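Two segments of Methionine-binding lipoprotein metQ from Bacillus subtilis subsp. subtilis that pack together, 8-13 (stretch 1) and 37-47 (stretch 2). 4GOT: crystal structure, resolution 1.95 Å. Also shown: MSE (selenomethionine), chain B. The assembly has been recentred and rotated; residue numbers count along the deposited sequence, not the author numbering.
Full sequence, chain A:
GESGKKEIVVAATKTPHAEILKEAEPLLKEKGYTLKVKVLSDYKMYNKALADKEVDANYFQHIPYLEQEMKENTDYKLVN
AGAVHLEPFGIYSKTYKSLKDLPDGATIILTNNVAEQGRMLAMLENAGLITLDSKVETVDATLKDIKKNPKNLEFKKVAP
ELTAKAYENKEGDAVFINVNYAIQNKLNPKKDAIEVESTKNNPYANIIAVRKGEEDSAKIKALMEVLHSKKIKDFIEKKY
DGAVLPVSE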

# COMPACT_ATOMS: atom_id res chain seq x y z
N ILE A 8 14.11 -17.99 3.77
CA ILE A 8 13.26 -17.17 2.96
C ILE A 8 13.77 -15.75 3.16
O ILE A 8 13.73 -15.23 4.30
CB ILE A 8 11.78 -17.23 3.43
CG1 ILE A 8 11.32 -18.67 3.70
CG2 ILE A 8 10.89 -16.56 2.40
CD1 ILE A 8 9.91 -18.75 4.33
N VAL A 9 14.25 -15.14 2.08
CA VAL A 9 14.70 -13.72 2.07
C VAL A 9 13.57 -12.87 1.47
O VAL A 9 13.11 -13.12 0.35
CB VAL A 9 16.06 -13.53 1.30
CG1 VAL A 9 16.59 -12.10 1.39
CG2 VAL A 9 17.09 -14.53 1.82
N VAL A 10 13.10 -11.90 2.25
CA VAL A 10 11.97 -11.07 1.83
C VAL A 10 12.30 -9.56 1.92
O VAL A 10 12.75 -9.09 2.98
CB VAL A 10 10.72 -11.35 2.71
CG1 VAL A 10 9.49 -10.67 2.13
CG2 VAL A 10 10.51 -12.84 2.86
N ALA A 11 12.04 -8.81 0.85
CA ALA A 11 12.13 -7.32 0.89
C ALA A 11 10.75 -6.80 1.26
O ALA A 11 9.75 -7.24 0.64
CB ALA A 11 12.62 -6.72 -0.43
N ALA A 12 10.70 -5.98 2.32
CA ALA A 12 9.44 -5.44 2.90
C ALA A 12 9.62 -3.99 3.35
O ALA A 12 10.71 -3.58 3.84
CB ALA A 12 8.96 -6.29 4.07
N THR A 13 8.55 -3.20 3.22
CA THR A 13 8.56 -1.85 3.75
C THR A 13 8.59 -1.97 5.30
O THR A 13 8.15 -3.01 5.87
CB THR A 13 7.33 -1.03 3.21
OG1 THR A 13 6.14 -1.83 3.20
CG2 THR A 13 7.59 -0.49 1.75
N VAL A 37 14.92 -10.40 6.45
CA VAL A 37 14.12 -9.25 5.96
C VAL A 37 15.01 -8.06 5.56
O VAL A 37 15.87 -7.63 6.34
CB VAL A 37 13.08 -8.79 7.01
CG1 VAL A 37 12.13 -7.77 6.38
CG2 VAL A 37 12.31 -10.01 7.54
N LYS A 38 14.83 -7.59 4.33
CA LYS A 38 15.47 -6.37 3.81
C LYS A 38 14.42 -5.25 3.66
O LYS A 38 13.35 -5.45 3.03
CB LYS A 38 16.10 -6.64 2.41
CG LYS A 38 17.04 -7.85 2.34
CD LYS A 38 18.36 -7.57 3.03
CE LYS A 38 19.19 -8.84 3.22
NZ LYS A 38 19.94 -9.24 2.00
N VAL A 39 14.72 -4.07 4.23
CA VAL A 39 13.84 -2.88 4.06
C VAL A 39 14.56 -2.01 3.00
O VAL A 39 15.78 -1.83 3.07
CB VAL A 39 13.65 -2.09 5.38
CG1 VAL A 39 12.76 -0.90 5.15
CG2 VAL A 39 13.10 -2.97 6.53
N LEU A 40 13.81 -1.47 2.03
CA LEU A 40 14.42 -0.67 0.93
C LEU A 40 13.89 0.78 1.00
O LEU A 40 12.87 1.03 1.65
CB LEU A 40 14.16 -1.36 -0.43
CG LEU A 40 14.71 -2.79 -0.53
CD1 LEU A 40 14.22 -3.39 -1.83
CD2 LEU A 40 16.28 -2.81 -0.42
N SER A 41 14.58 1.72 0.36
CA SER A 41 14.25 3.16 0.55
C SER A 41 13.02 3.67 -0.20
O SER A 41 12.48 4.71 0.15
CB SER A 41 15.43 4.06 0.22
OG SER A 41 16.06 3.71 -1.00
N ASP A 42 12.60 2.99 -1.26
CA ASP A 42 11.34 3.40 -1.93
C ASP A 42 10.73 2.27 -2.72
O ASP A 42 11.39 1.29 -3.05
CB ASP A 42 11.54 4.67 -2.80
CG ASP A 42 11.79 4.36 -4.29
OD1 ASP A 42 12.94 4.03 -4.62
OD2 ASP A 42 10.83 4.44 -5.13
N TYR A 43 9.41 2.42 -2.97
CA TYR A 43 8.56 1.44 -3.53
C TYR A 43 9.13 0.86 -4.82
O TYR A 43 8.93 -0.33 -5.10
CB TYR A 43 7.20 2.08 -3.87
CG TYR A 43 6.15 2.33 -2.78
CD1 TYR A 43 6.20 1.74 -1.53
CD2 TYR A 43 5.04 3.15 -3.06
CE1 TYR A 43 5.20 1.96 -0.58
CE2 TYR A 43 4.03 3.38 -2.13
CZ TYR A 43 4.12 2.78 -0.88
OH TYR A 43 3.13 3.01 0.02
N LYS A 44 9.83 1.66 -5.61
CA LYS A 44 10.31 1.18 -6.92
C LYS A 44 11.42 0.14 -6.78
O LYS A 44 11.70 -0.61 -7.71
CB LYS A 44 10.77 2.35 -7.82
CG LYS A 44 9.67 3.25 -8.40
CD LYS A 44 8.60 2.46 -9.17
CE LYS A 44 8.28 3.01 -10.56
NZ LYS A 44 7.86 4.44 -10.52
N MSE A 45 12.07 0.09 -5.61
CA MSE A 45 13.15 -0.84 -5.39
C MSE A 45 12.75 -2.32 -5.19
O MSE A 45 13.55 -3.23 -5.45
CB MSE A 45 14.01 -0.38 -4.19
CG MSE A 45 14.73 0.89 -4.51
SE MSE A 45 15.93 1.38 -3.03
CE MSE A 45 17.19 -0.12 -3.16
N TYR A 46 11.53 -2.56 -4.71
CA TYR A 46 11.15 -3.87 -4.20
C TYR A 46 10.99 -4.91 -5.33
O TYR A 46 11.54 -5.98 -5.24
CB TYR A 46 9.87 -3.75 -3.35
CG TYR A 46 10.13 -3.02 -2.05
CD1 TYR A 46 10.07 -1.64 -1.96
CD2 TYR A 46 10.47 -3.73 -0.89
CE1 TYR A 46 10.35 -0.98 -0.74
CE2 TYR A 46 10.78 -3.08 0.30
CZ TYR A 46 10.71 -1.71 0.39
OH TYR A 46 10.95 -1.11 1.62
N ASN A 47 10.27 -4.58 -6.39
CA ASN A 47 10.11 -5.50 -7.53
C ASN A 47 11.41 -5.70 -8.29
O ASN A 47 11.69 -6.80 -8.79
CB ASN A 47 9.00 -5.02 -8.46
CG ASN A 47 7.63 -5.34 -7.91
OD1 ASN A 47 7.47 -6.36 -7.20
ND2 ASN A 47 6.64 -4.51 -8.21
N MSE B . 1.19 -0.43 1.62
CA MSE B . 0.69 0.51 0.58
C MSE B . -0.86 0.66 0.59
O MSE B . -1.51 -0.35 0.59
OXT MSE B . -1.51 1.74 0.55
CB MSE B . 1.13 -0.02 -0.80
CG MSE B . 0.97 0.94 -1.94
SE MSE B . 1.35 0.11 -3.70
CE MSE B . 3.44 0.09 -3.56

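The two stretches meet first as neighbouring strands of a parallel sheet, Val-10 lying beside Val-37 and Ala-11 beside Lys-38. Two backbone hydrogen bonds hold this register: Lys-38 N donates to Val-10 O at 2.9 Å, and Ala-12 N donates to Lys-38 O at 2.8 Å, both nearly straight. Lys-38 thus offers both its amide and its carbonyl to the residues flanking Ala-11, the usual pattern of a parallel ladder. The same carbonyls also receive CA-H...O contacts, Val-37 CA to Val-10 O at 3.3 Å and Ala-11 CA to Lys-38 O at 3.1 Å, and Val-39 CA lies 3.2 Å from Ala-12 O.

Beyond the strands, the chain of stretch 2 turns back into a helix, and this brings Tyr-46 against the end of stretch 1. Thr-13, Tyr-46 and Ala-11 cover the most surface. Tyr-46 points toward stretch 1, and its long, flat side chain serves two kinds of neighbour. The ring supplies carbon surface: its CD2 packs 3.7 Å from Ala-11 CB. The hydroxyl reaches the polar backbone, where Leu-40 N donates to Tyr-46 OH at 2.9 Å, a bond within stretch 2 that ties the helix to the segment following the strand. Tyr-46 OH also lies 3.3 Å from Ala-12 O, close enough for a weak hydrogen bond across the stretches.

Ala-11 suits the place beside this ring because a methyl group fills little space. Its CB shares a face of the sheet with the Lys-38 side chain, and besides the ring it meets Leu-40 CD1 at 4.0 Å, making a small apolar cluster. Lys-38 starts on that face, but the end of its side chain leads away, so its aliphatic part can pack while its charge stays out of the cluster. On the other face, Ala-12 CB touches Val-37 CG1 at 4.2 Å; Val-37 is beta-branched, a shape well accommodated in extended strands.

Thr-13 follows the strand and fits between two tyrosines. Its methyl CG2 is 3.4 Å from Tyr-46 OH and 4.1 Å from Tyr-43 CE1, where it approaches the edge of the Tyr-43 ring. One face of that ring is covered by the bound selenomethionine, whose CE lies 3.5 Å from Tyr-43 CD2, as befits a methionine-binding protein. The turn that leads into the helix is steadied by Asp-42, whose OD2 accepts from Lys-44 N at 3.0 Å, a capping bond.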